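Local coordinates for amidohydrolase (Pseudomonas aeruginosa, PDB 2I5G), which probably acts as a metal-dependent dipeptidase of the membrane dipeptidase (M19) family, hydrolysing dipeptides, at residues E295-K299 and R300-E304. The protein carries 2 engineered substitutions. Residues are numbered along the deposited sequence; the frame is centred on the assembly and turned at random.
Engineered in segment 295-299: Lys299 (natural residue Glu).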
ATOM      1  N   GLU A 295     -34.692 -25.463   1.334  1.00 18.85           N
ATOM      2  CA  GLU A 295     -35.937 -25.911   0.732  1.00 18.52           C
ATOM      3  C   GLU A 295     -35.936 -25.667  -0.776  1.00 18.35           C
ATOM      4  O   GLU A 295     -36.345 -26.533  -1.549  1.00 18.79           O
ATOM      5  CB  GLU A 295     -37.118 -25.183   1.383  1.00 32.94           C
ATOM      6  CG  GLU A 295     -38.443 -25.341   0.645  1.00 37.84           C
ATOM      7  CD  GLU A 295     -39.613 -24.704   1.385  1.00 41.78           C
ATOM      8  OE1 GLU A 295     -39.432 -23.610   1.966  1.00 44.00           O
ATOM      9  OE2 GLU A 295     -40.719 -25.293   1.374  1.00 43.81           O
ATOM     10  N   THR A 296     -35.470 -24.493  -1.194  1.00 10.66           N
ATOM     11  CA  THR A 296     -35.432 -24.159  -2.614  1.00 10.26           C
ATOM     12  C   THR A 296     -34.514 -25.091  -3.393  1.00  9.46           C
ATOM     13  O   THR A 296     -34.976 -25.861  -4.231  1.00 10.82           O
ATOM     14  CB  THR A 296     -34.999 -22.688  -2.839  1.00 20.50           C
ATOM     15  OG1 THR A 296     -36.028 -21.810  -2.363  1.00 19.85           O
ATOM     16  CG2 THR A 296     -34.767 -22.416  -4.319  1.00 20.38           C
ATOM     17  N   LEU A 297     -33.218 -25.024  -3.123  1.00 21.10           N
ATOM     18  CA  LEU A 297     -32.269 -25.894  -3.808  1.00 21.40           C
ATOM     19  C   LEU A 297     -32.804 -27.325  -3.832  1.00 21.47           C
ATOM     20  O   LEU A 297     -32.677 -28.049  -4.828  1.00 20.77           O
ATOM     21  CB  LEU A 297     -30.919 -25.860  -3.089  1.00 12.67           C
ATOM     22  CG  LEU A 297     -30.074 -24.603  -3.304  1.00 11.84           C
ATOM     23  CD1 LEU A 297     -29.000 -24.527  -2.235  1.00 12.46           C
ATOM     24  CD2 LEU A 297     -29.452 -24.634  -4.683  1.00  8.59           C
ATOM     25  N   LEU A 298     -33.424 -27.711  -2.724  1.00 13.09           N
ATOM     26  CA  LEU A 298     -33.984 -29.045  -2.564  1.00 13.78           C
ATOM     27  C   LEU A 298     -35.127 -29.310  -3.544  1.00 14.68           C
ATOM     28  O   LEU A 298     -35.114 -30.301  -4.278  1.00 14.69           O
ATOM     29  CB  LEU A 298     -34.468 -29.200  -1.124  1.00 21.96           C
ATOM     30  CG  LEU A 298     -34.653 -30.595  -0.540  1.00 24.23           C
ATOM     31  CD1 LEU A 298     -33.389 -31.419  -0.725  1.00 24.74           C
ATOM     32  CD2 LEU A 298     -34.983 -30.452   0.941  1.00 24.93           C
ATOM     33  N   LYS A 299     -36.110 -28.417  -3.563  1.00 23.05           N
ATOM     34  CA  LYS A 299     -37.255 -28.577  -4.451  1.00 25.41           C
ATOM     35  C   LYS A 299     -36.864 -28.216  -5.877  1.00 25.61           C
ATOM     36  O   LYS A 299     -37.712 -28.100  -6.758  1.00 25.87           O
ATOM     37  CB  LYS A 299     -38.422 -27.700  -3.979  1.00 30.73           C
ATOM     38  CG  LYS A 299     -38.193 -26.199  -4.096  1.00 33.38           C
ATOM     39  CD  LYS A 299     -38.807 -25.630  -5.374  1.00 34.69           C
ATOM     40  CE  LYS A 299     -38.562 -24.125  -5.503  1.00 36.28           C
ATOM     41  NZ  LYS A 299     -39.158 -23.316  -4.399  1.00 37.76           N
ATOM     42  N   ARG A 300     -35.566 -28.067  -6.103  1.00 21.41           N
ATOM     43  CA  ARG A 300     -35.073 -27.698  -7.413  1.00 20.66           C
ATOM     44  C   ARG A 300     -34.358 -28.835  -8.139  1.00 20.48           C
ATOM     45  O   ARG A 300     -33.842 -28.644  -9.238  1.00 20.26           O
ATOM     46  CB  ARG A 300     -34.151 -26.491  -7.272  1.00 27.83           C
ATOM     47  CG  ARG A 300     -34.370 -25.452  -8.334  1.00 28.07           C
ATOM     48  CD  ARG A 300     -34.142 -24.065  -7.784  1.00 28.29           C
ATOM     49  NE  ARG A 300     -34.471 -23.051  -8.779  1.00 28.04           N
ATOM     50  CZ  ARG A 300     -33.788 -22.868  -9.902  1.00 25.69           C
ATOM     51  NH1 ARG A 300     -32.736 -23.627 -10.163  1.00 25.80           N
ATOM     52  NH2 ARG A 300     -34.169 -21.942 -10.767  1.00 21.74           N
ATOM     53  N   GLY A 301     -34.331 -30.016  -7.526  1.00 15.03           N
ATOM     54  CA  GLY A 301     -33.687 -31.160  -8.150  1.00 17.21           C
ATOM     55  C   GLY A 301     -32.413 -31.655  -7.479  1.00 19.00           C
ATOM     56  O   GLY A 301     -32.045 -32.828  -7.598  1.00 18.42           O
HETATM   57  N   MSE A 302     -31.731 -30.764  -6.772  1.00 31.60           N
HETATM   58  CA  MSE A 302     -30.496 -31.121  -6.090  1.00 31.82           C
HETATM   59  C   MSE A 302     -30.793 -32.133  -4.985  1.00 29.36           C
HETATM   60  O   MSE A 302     -31.648 -31.902  -4.136  1.00 29.88           O
HETATM   61  CB  MSE A 302     -29.859 -29.857  -5.502  1.00 37.55           C
HETATM   62  CG  MSE A 302     -28.406 -30.000  -5.074  1.00 43.45           C
HETATM   63 SE   MSE A 302     -27.631 -28.314  -4.462  1.00 54.59          SE
HETATM   64  CE  MSE A 302     -27.494 -27.421  -6.177  1.00 47.39           C
ATOM     65  N   PRO A 303     -30.109 -33.286  -5.000  1.00 29.12           N
ATOM     66  CA  PRO A 303     -30.321 -34.320  -3.975  1.00 29.01           C
ATOM     67  C   PRO A 303     -29.850 -33.884  -2.583  1.00 29.68           C
ATOM     68  O   PRO A 303     -29.043 -32.967  -2.453  1.00 30.43           O
ATOM     69  CB  PRO A 303     -29.534 -35.513  -4.514  1.00  9.79           C
ATOM     70  CG  PRO A 303     -28.454 -34.866  -5.337  1.00  9.59           C
ATOM     71  CD  PRO A 303     -29.202 -33.768  -6.054  1.00  9.52           C
ATOM     72  N   GLU A 304     -30.355 -34.553  -1.549  1.00 22.71           N
ATOM     73  CA  GLU A 304     -30.018 -34.220  -0.164  1.00 23.33           C
ATOM     74  C   GLU A 304     -28.523 -34.078   0.100  1.00 24.08           C
ATOM     75  O   GLU A 304     -28.077 -33.071   0.648  1.00 23.82           O
ATOM     76  CB  GLU A 304     -30.590 -35.269   0.804  1.00 26.58           C
ATOM     77  CG  GLU A 304     -30.718 -34.758   2.240  1.00 31.07           C
ATOM     78  CD  GLU A 304     -30.979 -35.856   3.268  1.00 33.56           C
ATOM     79  OE1 GLU A 304     -30.009 -36.505   3.714  1.00 33.95           O
ATOM     80  OE2 GLU A 304     -32.156 -36.073   3.635  1.00 34.84           O
TER
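Leu297 O and Leu298 O, two carbonyls of the last turn of helix 291-299, receive the amides of the residues that leave it. The bond from Gly301 N to Leu298 O is long (3.4 Å) and weak but fairly straight, at 163°. Met302 N reaches back to Leu297 O over 3.5 Å, also weakly, and at a more bent angle. Gly301 turns the chain with a positive phi of 112°, a backbone conformation that glycine, lacking a CB, takes without crowding the carbonyl oxygen of Arg300.

Beyond the turn the chain doubles back, and Met302, a selenomethionine, lies alongside Leu297, both side chains pointing the same way. Its bend at chi3 (-72°) carries the terminal methyl CE to Leu297 CD2 at 3.7 Å, while its CB rests against Leu297 O. Met236 of helix 225-239 and Val307 and Val310 of helix 304-323 enclose Met302 further. Arg300, for its part, runs beside Thr296, both side chains pointing the same way, CD lying 3.9 Å from Thr296 CG2, the methyl set anti to the backbone N. Thr296 OG1 bonds to Asn292 O, one turn back, and the Arg300 guanidinium forms salt bridges with helix 225-239, NE pairing with Asp226 and NH1 with Glu233. Leu298 CD1 approaches Met302 O to 3.9 Å, and its side chain also touches Val307.

Together these features make a Schellman motif, the glycine-ended C-cap of an alpha helix, with its apolar contact between Leu297 and Met302. Pro303 follows as N-cap of helix 304-323, so the motif joins helix 291-299 to helix 304-323, while Thr296, Arg300 and Met302 pack on helix 225-239 in this TIM-barrel-clan protein.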